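Local atomic coordinates of homoserine dehydrogenase (Thermoplasma acidophilum, PDB entry 3ING), a protein that probably catalyses the NADP-dependent interconversion of L-aspartate semialdehyde and L-homoserine, a step shared by threonine and methionine biosynthesis. Residues G199-E202 against D207-N210; N176-N181 against S238-R243; E142-G147 against S218-N223. All coordinates share one frame; numbering follows the deposited sequence.

Contact 1. Residues G199-E202 against D207-N210; sequences GIAE and DDLN. With NDP (NADPH dihydro-nicotinamide-adenine-dinucleotide phosphate), chain C.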
loop_
_atom_site.group_PDB
_atom_site.type_symbol
_atom_site.label_atom_id
_atom_site.label_comp_id
_atom_site.label_asym_id
_atom_site.label_seq_id
_atom_site.Cartn_x
_atom_site.Cartn_y
_atom_site.Cartn_z
ATOM N N GLY A 199 20.203 10.097 10.748
ATOM C CA GLY A 199 20.485 8.683 10.577
ATOM C C GLY A 199 20.237 8.168 9.183
ATOM O O GLY A 199 20.221 6.953 9.001
ATOM N N ILE A 200 20.106 9.072 8.204
ATOM C CA ILE A 200 19.762 8.710 6.833
ATOM C C ILE A 200 20.976 8.563 5.894
ATOM O O ILE A 200 20.822 8.040 4.825
ATOM C CB ILE A 200 18.764 9.725 6.152
ATOM C CG1 ILE A 200 19.374 11.121 6.049
ATOM C CG2 ILE A 200 17.357 9.734 6.889
ATOM C CD1 ILE A 200 18.592 12.193 5.154
ATOM N N ALA A 201 22.150 9.043 6.263
ATOM C CA ALA A 201 23.324 8.977 5.383
ATOM C C ALA A 201 23.832 7.550 5.315
ATOM O O ALA A 201 23.782 6.827 6.311
ATOM C CB ALA A 201 24.420 9.870 5.916
ATOM N N GLU A 202 24.356 7.158 4.156
ATOM C CA GLU A 202 24.950 5.863 3.970
ATOM C C GLU A 202 26.228 5.761 4.767
ATOM O O GLU A 202 26.899 6.767 5.011
ATOM C CB GLU A 202 25.275 5.664 2.494
ATOM C CG GLU A 202 24.053 5.389 1.648
ATOM C CD GLU A 202 23.596 3.971 1.803
ATOM O OE1 GLU A 202 24.143 3.081 1.102
ATOM O OE2 GLU A 202 22.696 3.748 2.644
ATOM N N ASP A 207 28.559 7.411 -1.439
ATOM C CA ASP A 207 27.510 6.664 -2.178
ATOM C C ASP A 207 26.251 7.511 -2.370
ATOM O O ASP A 207 25.548 7.366 -3.357
ATOM C CB ASP A 207 27.086 5.388 -1.447
ATOM C CG ASP A 207 28.141 4.326 -1.443
ATOM O OD1 ASP A 207 29.249 4.593 -1.967
ATOM O OD2 ASP A 207 27.855 3.252 -0.860
ATOM N N ASP A 208 25.939 8.357 -1.394
ATOM C CA ASP A 208 24.802 9.280 -1.495
ATOM C C ASP A 208 25.116 10.411 -2.483
ATOM O O ASP A 208 24.347 10.693 -3.396
ATOM C CB ASP A 208 24.501 9.916 -0.147
ATOM C CG ASP A 208 23.858 8.955 0.837
ATOM O OD1 ASP A 208 22.825 8.377 0.472
ATOM O OD2 ASP A 208 24.336 8.859 1.983
ATOM N N LEU A 209 26.248 11.062 -2.277
ATOM C CA LEU A 209 26.587 12.286 -3.031
ATOM C C LEU A 209 26.874 11.995 -4.488
ATOM O O LEU A 209 26.659 12.842 -5.350
ATOM C CB LEU A 209 27.770 13.030 -2.373
ATOM C CG LEU A 209 27.515 13.409 -0.900
ATOM C CD1 LEU A 209 28.740 14.090 -0.272
ATOM C CD2 LEU A 209 26.238 14.279 -0.741
ATOM N N ASN A 210 27.353 10.810 -4.812
ATOM C CA ASN A 210 27.599 10.573 -6.237
ATOM C C ASN A 210 26.390 9.953 -6.927
ATOM O O ASN A 210 26.415 9.719 -8.120
ATOM C CB ASN A 210 28.894 9.837 -6.480
ATOM C CG ASN A 210 28.921 8.502 -5.862
ATOM O OD1 ASN A 210 27.873 7.918 -5.605
ATOM N ND2 ASN A 210 30.135 8.001 -5.580
HETATM P PA NDP C . 25.121 1.494 9.940
HETATM O O1A NDP C . 24.572 2.419 10.948
HETATM O O2A NDP C . 26.487 1.787 9.445
HETATM O O5B NDP C . 25.141 -0.010 10.515
HETATM C C5B NDP C . 25.710 -1.127 9.861
HETATM C C4B NDP C . 25.765 -2.318 10.806
HETATM O O4B NDP C . 26.415 -3.413 10.215
HETATM C C3B NDP C . 26.604 -2.020 12.056
HETATM O O3B NDP C . 26.195 -2.832 13.146
HETATM C C2B NDP C . 27.980 -2.401 11.627
HETATM O O2B NDP C . 28.850 -2.711 12.680
HETATM C C1B NDP C . 27.659 -3.661 10.868
HETATM N N9A NDP C . 28.644 -4.050 9.867
HETATM C C8A NDP C . 29.482 -3.295 9.093
HETATM N N7A NDP C . 30.160 -4.148 8.262
HETATM C C5A NDP C . 29.747 -5.400 8.512
HETATM C C6A NDP C . 30.141 -6.599 7.955
HETATM N N6A NDP C . 30.825 -6.619 6.814
HETATM N N1A NDP C . 29.516 -7.697 8.427
HETATM C C2A NDP C . 28.581 -7.668 9.442
HETATM N N3A NDP C . 28.168 -6.476 10.007
HETATM C C4A NDP C . 28.783 -5.365 9.506
HETATM O O3 NDP C . 24.118 1.394 8.688
HETATM P PN NDP C . 22.541 1.706 8.702
HETATM O O1N NDP C . 22.334 3.184 8.627
HETATM O O2N NDP C . 21.952 0.923 9.831
HETATM O O5D NDP C . 22.041 1.091 7.285
HETATM C C5D NDP C . 22.061 -0.334 7.205
HETATM C C4D NDP C . 21.594 -0.759 5.817
HETATM O O4D NDP C . 20.280 -0.279 5.642
HETATM C C3D NDP C . 22.398 -0.170 4.690
HETATM O O3D NDP C . 22.713 -1.121 3.666
HETATM C C2D NDP C . 21.538 0.967 4.173
HETATM O O2D NDP C . 21.768 1.257 2.820
HETATM C C1D NDP C . 20.151 0.420 4.413
HETATM N N1N NDP C . 19.120 1.440 4.476
HETATM C C2N NDP C . 19.229 2.453 5.393
HETATM C C3N NDP C . 18.382 3.552 5.385
HETATM C C7N NDP C . 18.467 4.531 6.493
HETATM O O7N NDP C . 17.278 5.097 6.893
HETATM N N7N NDP C . 19.594 4.760 7.154
HETATM C C4N NDP C . 17.080 3.527 4.592
HETATM C C5N NDP C . 17.044 2.355 3.650
HETATM C C6N NDP C . 18.030 1.372 3.643
HETATM P P2B NDP C . 29.131 -1.726 13.913
HETATM O O1X NDP C . 30.275 -2.452 14.569
HETATM O O2X NDP C . 27.855 -1.447 14.761
HETATM O O3X NDP C . 29.573 -0.454 13.262
HETATM O O HOH W 1 20.737 8.342 1.933
HETATM O O HOH W 2 27.509 2.840 1.976
#
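Glu202 and Asp208 bring their CA atoms to 6.4 Å of each other, where the loop leaving helix 188-198 meets the short helix 206-209. A Schellman motif ends the first helix, with Gly199 at positive phi (93°) as its C-prime residue, and the loop then runs along the NADPH pocket. The carboxylate of Asp208 anchors this loop: Glu202 N donates to its OD2 at 2.8 Å. The bond is almost perfectly straight (178° at the hydrogen) and uses the syn lone pair of OD2. The aliphatic part of Glu202 comes at a slant to the two oxygens of the same carboxylate, its CG 3.4 Å from Asp208 OD1. With CG beside the backbone N and the chain bent at CB-CG (chi2 -78°), the Glu202 carboxylate is carried off toward the cofactor, its plane steeply inclined to that of Asp208. OE1 faces another acid, 4.2 Å from Asp207 OD2, a like-charge approach that is probably eased by salt bridges from Arg94 and Arg216 to Asp207 OD2. The loop holds NADPH at two points; Glu202 is also predicted to bind homoserine. Gly199 O accepts from the carboxamide N7N at 2.9 Å, and Glu202 OE2 takes the hydrogen of the nicotinamide-ribose hydroxyl O2D at 2.7 Å.

Contact 2. Residues N176-N181 against S238-R243; sequences NYVIRN and SGVDER. With EDO (1,2-ethanediol), chain F.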
loop_
_atom_site.group_PDB
_atom_site.type_symbol
_atom_site.label_atom_id
_atom_site.label_comp_id
_atom_site.label_asym_id
_atom_site.label_seq_id
_atom_site.Cartn_x
_atom_site.Cartn_y
_atom_site.Cartn_z
ATOM N N ASN A 176 18.859 14.135 -1.843
ATOM C CA ASN A 176 17.784 15.087 -1.989
ATOM C C ASN A 176 17.796 16.164 -0.894
ATOM O O ASN A 176 17.585 17.344 -1.143
ATOM C CB ASN A 176 16.448 14.352 -2.084
ATOM C CG ASN A 176 16.076 14.057 -3.510
ATOM O OD1 ASN A 176 15.740 14.981 -4.265
ATOM N ND2 ASN A 176 16.172 12.772 -3.916
ATOM N N TYR A 177 18.092 15.730 0.321
ATOM C CA TYR A 177 18.205 16.598 1.474
ATOM C C TYR A 177 19.320 17.574 1.217
ATOM O O TYR A 177 19.204 18.802 1.489
ATOM C CB TYR A 177 18.515 15.711 2.687
ATOM C CG TYR A 177 18.447 16.357 4.040
ATOM C CD1 TYR A 177 17.237 16.742 4.574
ATOM C CD2 TYR A 177 19.587 16.522 4.819
ATOM C CE1 TYR A 177 17.155 17.318 5.837
ATOM C CE2 TYR A 177 19.515 17.093 6.073
ATOM C CZ TYR A 177 18.287 17.482 6.578
ATOM O OH TYR A 177 18.143 18.013 7.838
ATOM N N VAL A 178 20.425 17.051 0.683
ATOM C CA VAL A 178 21.605 17.904 0.366
ATOM C C VAL A 178 21.265 18.953 -0.667
ATOM O O VAL A 178 21.527 20.117 -0.481
ATOM C CB VAL A 178 22.820 17.071 -0.136
ATOM C CG1 VAL A 178 23.831 17.945 -0.854
ATOM C CG2 VAL A 178 23.477 16.326 1.051
ATOM N N ILE A 179 20.685 18.540 -1.779
ATOM C CA ILE A 179 20.293 19.476 -2.844
ATOM C C ILE A 179 19.335 20.535 -2.301
ATOM O O ILE A 179 19.520 21.724 -2.508
ATOM C CB ILE A 179 19.622 18.680 -4.023
ATOM C CG1 ILE A 179 20.666 17.839 -4.768
ATOM C CG2 ILE A 179 18.921 19.607 -4.999
ATOM C CD1 ILE A 179 20.049 16.847 -5.758
ATOM N N ARG A 180 18.306 20.105 -1.575
ATOM C CA ARG A 180 17.319 21.076 -1.074
ATOM C C ARG A 180 17.897 22.089 -0.083
ATOM O O ARG A 180 17.552 23.276 -0.103
ATOM C CB ARG A 180 16.138 20.340 -0.466
ATOM C CG ARG A 180 15.380 19.561 -1.519
ATOM C CD ARG A 180 14.192 18.850 -0.953
ATOM N NE ARG A 180 13.176 19.777 -0.479
ATOM C CZ ARG A 180 11.950 19.429 -0.096
ATOM N NH1 ARG A 180 11.555 18.175 -0.129
ATOM N NH2 ARG A 180 11.113 20.360 0.301
ATOM N N ASN A 181 18.751 21.604 0.803
ATOM C CA ASN A 181 19.358 22.438 1.800
ATOM C C ASN A 181 20.444 23.335 1.213
ATOM O O ASN A 181 20.605 24.472 1.619
ATOM C CB ASN A 181 19.894 21.573 2.940
ATOM C CG ASN A 181 18.819 21.192 3.901
ATOM O OD1 ASN A 181 18.554 21.930 4.838
ATOM N ND2 ASN A 181 18.101 20.109 3.614
ATOM N N SER A 238 23.186 10.376 -11.704
ATOM C CA SER A 238 23.977 11.577 -11.532
ATOM C C SER A 238 24.115 11.869 -10.038
ATOM O O SER A 238 23.234 11.527 -9.259
ATOM C CB SER A 238 23.285 12.807 -12.162
ATOM O OG SER A 238 22.659 12.549 -13.403
ATOM N N GLY A 239 25.163 12.589 -9.673
ATOM C CA GLY A 239 25.401 12.934 -8.274
ATOM C C GLY A 239 25.220 14.419 -8.135
ATOM O O GLY A 239 24.723 15.075 -9.032
ATOM N N VAL A 240 25.638 14.953 -7.001
ATOM C CA VAL A 240 25.595 16.385 -6.766
ATOM C C VAL A 240 26.806 17.000 -7.470
ATOM O O VAL A 240 27.829 16.360 -7.592
ATOM C CB VAL A 240 25.636 16.673 -5.256
ATOM C CG1 VAL A 240 24.452 15.991 -4.550
ATOM C CG2 VAL A 240 26.896 16.129 -4.667
ATOM N N ASP A 241 26.686 18.214 -7.981
ATOM C CA ASP A 241 27.823 18.870 -8.598
ATOM C C ASP A 241 27.895 20.295 -8.078
ATOM O O ASP A 241 27.172 20.667 -7.153
ATOM C CB ASP A 241 27.716 18.829 -10.125
ATOM C CG ASP A 241 26.420 19.427 -10.635
ATOM O OD1 ASP A 241 25.875 20.369 -10.017
ATOM O OD2 ASP A 241 25.949 18.944 -11.679
ATOM N N GLU A 242 28.743 21.108 -8.684
ATOM C CA GLU A 242 29.011 22.438 -8.125
ATOM C C GLU A 242 27.982 23.501 -8.539
ATOM O O GLU A 242 28.163 24.690 -8.281
ATOM C CB GLU A 242 30.471 22.837 -8.437
ATOM C CG GLU A 242 31.468 21.959 -7.650
ATOM C CD GLU A 242 32.953 22.305 -7.851
ATOM O OE1 GLU A 242 33.281 23.223 -8.652
ATOM O OE2 GLU A 242 33.799 21.649 -7.184
ATOM N N ARG A 243 26.867 23.088 -9.107
ATOM C CA ARG A 243 25.900 24.063 -9.552
ATOM C C ARG A 243 25.204 24.813 -8.394
ATOM O O ARG A 243 25.291 24.460 -7.215
ATOM C CB ARG A 243 24.849 23.391 -10.434
ATOM C CG ARG A 243 23.599 22.908 -9.696
ATOM C CD ARG A 243 22.646 22.232 -10.659
ATOM N NE ARG A 243 23.180 20.949 -11.101
ATOM C CZ ARG A 243 22.616 20.193 -12.039
ATOM N NH1 ARG A 243 21.487 20.589 -12.637
ATOM N NH2 ARG A 243 23.182 19.032 -12.377
HETATM C C1 EDO F . 13.470 14.942 0.132
HETATM O O1 EDO F . 12.339 15.680 0.618
HETATM C C2 EDO F . 14.651 15.014 1.104
HETATM O O2 EDO F . 14.639 13.874 1.979
#
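Val240 sets its CG1 methyl against two consecutive side chains of helix 173-183, Val178 and Ile179, and so pins the loop before strand 249-258 to the helix. The three meet through single carbons. Val240 points at the helix, and its CG1 lies 4.2 Å from CG1 of Val178, methyl to methyl. Val178 answers by pointing back, its CG1 anti to the backbone N (chi1 162°). Ile179 starts out across the direction of the loop, and its longer branch then brings the methylene CG1 to 4.2 Å from Val240 CG1, from another side. Beyond this contact Ile179 also packs on Leu251 and Ile268 of the antiparallel sheet, while Val178 rests on Val191 of helix 188-198, so Val240 fits where helix, sheet and loop converge.

Some polar groups beside the contact pair within their own segment. Asp241 forms an Asx turn, OD1 accepting from Arg243 N. The guanidinium of Arg243 then grips the same carboxylate side-on, NE to OD1 at 3.0 Å and NH2 to OD2 at 2.9 Å. On the helix, Asn181 ND2 donates to Tyr177 O at 2.7 Å and also sits 3.5 Å above the centre of the Tyr177 ring.

Held by dispersion between apolar carbons and burying just 88 Å², the contact itself has little directional demand; the directional bonds lie beside it, where the charged Asp241-Arg243 pair probably contributes to the loop's shape.

Contact 3. Residues E142-G147 against S218-N223; sequences EATVAG and SVILVN. With NA (sodium ion), chain B; NDP (NADPH dihydro-nicotinamide-adenine-dinucleotide phosphate), chain C.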
loop_
_atom_site.group_PDB
_atom_site.type_symbol
_atom_site.label_atom_id
_atom_site.label_comp_id
_atom_site.label_asym_id
_atom_site.label_seq_id
_atom_site.Cartn_x
_atom_site.Cartn_y
_atom_site.Cartn_z
ATOM N N GLU A 142 11.685 -4.570 1.018
ATOM C CA GLU A 142 10.968 -3.322 1.185
ATOM C C GLU A 142 11.858 -2.131 1.506
ATOM O O GLU A 142 11.733 -1.072 0.906
ATOM C CB GLU A 142 9.942 -3.438 2.303
ATOM C CG GLU A 142 9.005 -2.218 2.360
ATOM C CD GLU A 142 8.175 -2.119 1.091
ATOM O OE1 GLU A 142 7.446 -3.077 0.808
ATOM O OE2 GLU A 142 8.298 -1.107 0.377
ATOM N N ALA A 143 12.720 -2.285 2.490
ATOM C CA ALA A 143 13.578 -1.201 2.953
ATOM C C ALA A 143 14.646 -0.743 1.971
ATOM O O ALA A 143 15.242 0.302 2.183
ATOM C CB ALA A 143 14.244 -1.616 4.295
ATOM N N THR A 144 14.901 -1.506 0.901
ATOM C CA THR A 144 15.943 -1.158 -0.052
ATOM C C THR A 144 15.578 0.021 -0.968
ATOM O O THR A 144 16.471 0.601 -1.512
ATOM C CB THR A 144 16.324 -2.341 -0.961
ATOM O OG1 THR A 144 15.189 -2.671 -1.804
ATOM C CG2 THR A 144 16.786 -3.543 -0.104
ATOM N N VAL A 145 14.297 0.378 -1.115
ATOM C CA VAL A 145 13.934 1.580 -1.907
ATOM C C VAL A 145 12.954 2.430 -1.096
ATOM O O VAL A 145 11.876 1.950 -0.725
ATOM C CB VAL A 145 13.290 1.241 -3.248
ATOM C CG1 VAL A 145 12.956 2.581 -4.080
ATOM C CG2 VAL A 145 14.162 0.288 -4.054
ATOM N N ALA A 146 13.335 3.664 -0.799
ATOM C CA ALA A 146 12.483 4.565 -0.011
ATOM C C ALA A 146 12.201 3.943 1.341
ATOM O O ALA A 146 11.070 3.586 1.671
ATOM C CB ALA A 146 11.142 4.926 -0.734
ATOM N N GLY A 147 13.251 3.776 2.101
ATOM C CA GLY A 147 13.188 3.247 3.466
ATOM C C GLY A 147 11.823 2.897 4.015
ATOM O O GLY A 147 11.343 1.785 3.872
ATOM N N SER A 218 17.367 2.125 -8.345
ATOM C CA SER A 218 16.756 2.094 -9.649
ATOM C C SER A 218 16.843 0.721 -10.296
ATOM O O SER A 218 15.960 0.362 -11.088
ATOM C CB SER A 218 17.363 3.163 -10.594
ATOM O OG SER A 218 18.672 2.841 -11.080
ATOM N N VAL A 219 17.915 -0.023 -9.976
ATOM C CA VAL A 219 18.114 -1.403 -10.480
ATOM C C VAL A 219 17.056 -2.301 -9.870
ATOM O O VAL A 219 16.431 -3.086 -10.551
ATOM C CB VAL A 219 19.493 -1.968 -10.128
ATOM C CG1 VAL A 219 19.589 -3.447 -10.485
ATOM C CG2 VAL A 219 20.591 -1.159 -10.811
ATOM N N ILE A 220 16.903 -2.203 -8.569
ATOM C CA ILE A 220 15.939 -3.020 -7.845
ATOM C C ILE A 220 14.537 -2.739 -8.384
ATOM O O ILE A 220 13.764 -3.668 -8.645
ATOM C CB ILE A 220 16.037 -2.776 -6.315
ATOM C CG1 ILE A 220 17.426 -3.166 -5.833
ATOM C CG2 ILE A 220 14.878 -3.541 -5.531
ATOM C CD1 ILE A 220 17.736 -2.744 -4.417
ATOM N N LEU A 221 14.232 -1.459 -8.600
ATOM C CA LEU A 221 12.914 -1.058 -9.129
ATOM C C LEU A 221 12.653 -1.599 -10.529
ATOM O O LEU A 221 11.616 -2.209 -10.769
ATOM C CB LEU A 221 12.756 0.476 -9.138
ATOM C CG LEU A 221 12.527 1.195 -7.819
ATOM C CD1 LEU A 221 12.813 2.699 -8.000
ATOM C CD2 LEU A 221 11.117 0.941 -7.296
ATOM N N VAL A 222 13.566 -1.354 -11.456
ATOM C CA VAL A 222 13.368 -1.806 -12.839
ATOM C C VAL A 222 13.291 -3.334 -12.879
ATOM O O VAL A 222 12.426 -3.888 -13.543
ATOM C CB VAL A 222 14.420 -1.230 -13.829
ATOM C CG1 VAL A 222 15.832 -1.910 -13.661
ATOM C CG2 VAL A 222 13.892 -1.340 -15.312
ATOM N N ASN A 223 14.157 -4.035 -12.137
ATOM C CA ASN A 223 14.121 -5.525 -12.129
ATOM C C ASN A 223 12.833 -6.057 -11.485
ATOM O O ASN A 223 12.219 -6.992 -11.973
ATOM C CB ASN A 223 15.348 -6.123 -11.419
ATOM C CG ASN A 223 16.640 -5.852 -12.142
ATOM O OD1 ASN A 223 16.647 -5.454 -13.313
ATOM N ND2 ASN A 223 17.754 -6.158 -11.475
HETATM NA NA NA B . 10.109 1.031 0.854
HETATM P PA NDP C . 25.121 1.494 9.940
HETATM O O1A NDP C . 24.572 2.419 10.948
HETATM O O2A NDP C . 26.487 1.787 9.445
HETATM O O5B NDP C . 25.141 -0.010 10.515
HETATM C C5B NDP C . 25.710 -1.127 9.861
HETATM C C4B NDP C . 25.765 -2.318 10.806
HETATM O O4B NDP C . 26.415 -3.413 10.215
HETATM C C3B NDP C . 26.604 -2.020 12.056
HETATM O O3B NDP C . 26.195 -2.832 13.146
HETATM C C2B NDP C . 27.980 -2.401 11.627
HETATM O O2B NDP C . 28.850 -2.711 12.680
HETATM C C1B NDP C . 27.659 -3.661 10.868
HETATM N N9A NDP C . 28.644 -4.050 9.867
HETATM C C8A NDP C . 29.482 -3.295 9.093
HETATM N N7A NDP C . 30.160 -4.148 8.262
HETATM C C5A NDP C . 29.747 -5.400 8.512
HETATM C C6A NDP C . 30.141 -6.599 7.955
HETATM N N6A NDP C . 30.825 -6.619 6.814
HETATM N N1A NDP C . 29.516 -7.697 8.427
HETATM C C2A NDP C . 28.581 -7.668 9.442
HETATM N N3A NDP C . 28.168 -6.476 10.007
HETATM C C4A NDP C . 28.783 -5.365 9.506
HETATM O O3 NDP C . 24.118 1.394 8.688
HETATM P PN NDP C . 22.541 1.706 8.702
HETATM O O1N NDP C . 22.334 3.184 8.627
HETATM O O2N NDP C . 21.952 0.923 9.831
HETATM O O5D NDP C . 22.041 1.091 7.285
HETATM C C5D NDP C . 22.061 -0.334 7.205
HETATM C C4D NDP C . 21.594 -0.759 5.817
HETATM O O4D NDP C . 20.280 -0.279 5.642
HETATM C C3D NDP C . 22.398 -0.170 4.690
HETATM O O3D NDP C . 22.713 -1.121 3.666
HETATM C C2D NDP C . 21.538 0.967 4.173
HETATM O O2D NDP C . 21.768 1.257 2.820
HETATM C C1D NDP C . 20.151 0.420 4.413
HETATM N N1N NDP C . 19.120 1.440 4.476
HETATM C C2N NDP C . 19.229 2.453 5.393
HETATM C C3N NDP C . 18.382 3.552 5.385
HETATM C C7N NDP C . 18.467 4.531 6.493
HETATM O O7N NDP C . 17.278 5.097 6.893
HETATM N N7N NDP C . 19.594 4.760 7.154
HETATM C C4N NDP C . 17.080 3.527 4.592
HETATM C C5N NDP C . 17.044 2.355 3.650
HETATM C C6N NDP C . 18.030 1.372 3.643
HETATM P P2B NDP C . 29.131 -1.726 13.913
HETATM O O1X NDP C . 30.275 -2.452 14.569
HETATM O O2X NDP C . 27.855 -1.447 14.761
HETATM O O3X NDP C . 29.573 -0.454 13.262
#
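The sodium-binding loop 142-147, which follows the edge strand 139-140 of the Rossmann-type sheet and passes the nicotinamide, packs Thr144 and Val145 against Ile220 and Leu221 on helix 212-226. Ile220 points at the loop, and its terminal CD1 comes to 3.6 Å from Thr144 OG1, the two side chains crossing at a slant. That hydroxyl is hydrogen-bonded to Tyr141 O. Val145 divides its two methyls between neighbouring helix residues. CG1, anti to the backbone N (chi1 -178°), lies against the branched end of Leu221, 3.9 Å from CD1; CG2 passes alongside Ile220, 4.2 Å from its CG2. Phe152 of helix 152-157 touches all four of these side chains. An alanine in place of Ile220 would take away CG1, CG2 and CD1, and would probably open a gap beside Thr144 and Val145 that leaves this part of the loop less firmly seated on the helix.

While the side chains of Thr144 and Val145 face the helix, backbone oxygens of the loop serve the cation. Sodium is bound by Val145 O at 2.5 Å, by Glu142 O and Ala146 O, and by Glu142 OE2 at 2.8 Å, with Val149 O completing the set. Toward the cofactor, Ala143 O comes to 3.1 Å from C5N of the nicotinamide ring. Thr144 O accepts a hydrogen bond from Lys217 NZ, the predicted proton donor, just before Ser218 on the same helix.

Apolar branches and one polar bond, Thr144 O to Lys217 NZ, thus fasten the loop to the helix, while the carbonyls of Glu142, Val145 and Ala146 serve the sodium ion and are probably polarised by it.

Overall arrangement
From the N terminus the chain builds the mixed Rossmann-type sheet, then enters 142-147, where contact 3 opens a loop that closes at 218-223, tying the segment after edge strand 139-140 to helix 212-226. Contact 2 begins inside that loop, at 176-181, and ends beyond it, at 238-243, so the two cross; it joins helix 173-183 to the loop before strand 249-258. Contact 1 closes a short loop of four residues, ties the end of helix 188-198 to helix 206-209 and nests inside both. Contacts 1 and 3 touch NADPH, their second segments on helices 206-209 and 212-226, which follow one another. Contacts 1 and 2 probably share a hydrogen bond, Leu209 O to Val240 N (2.9 Å).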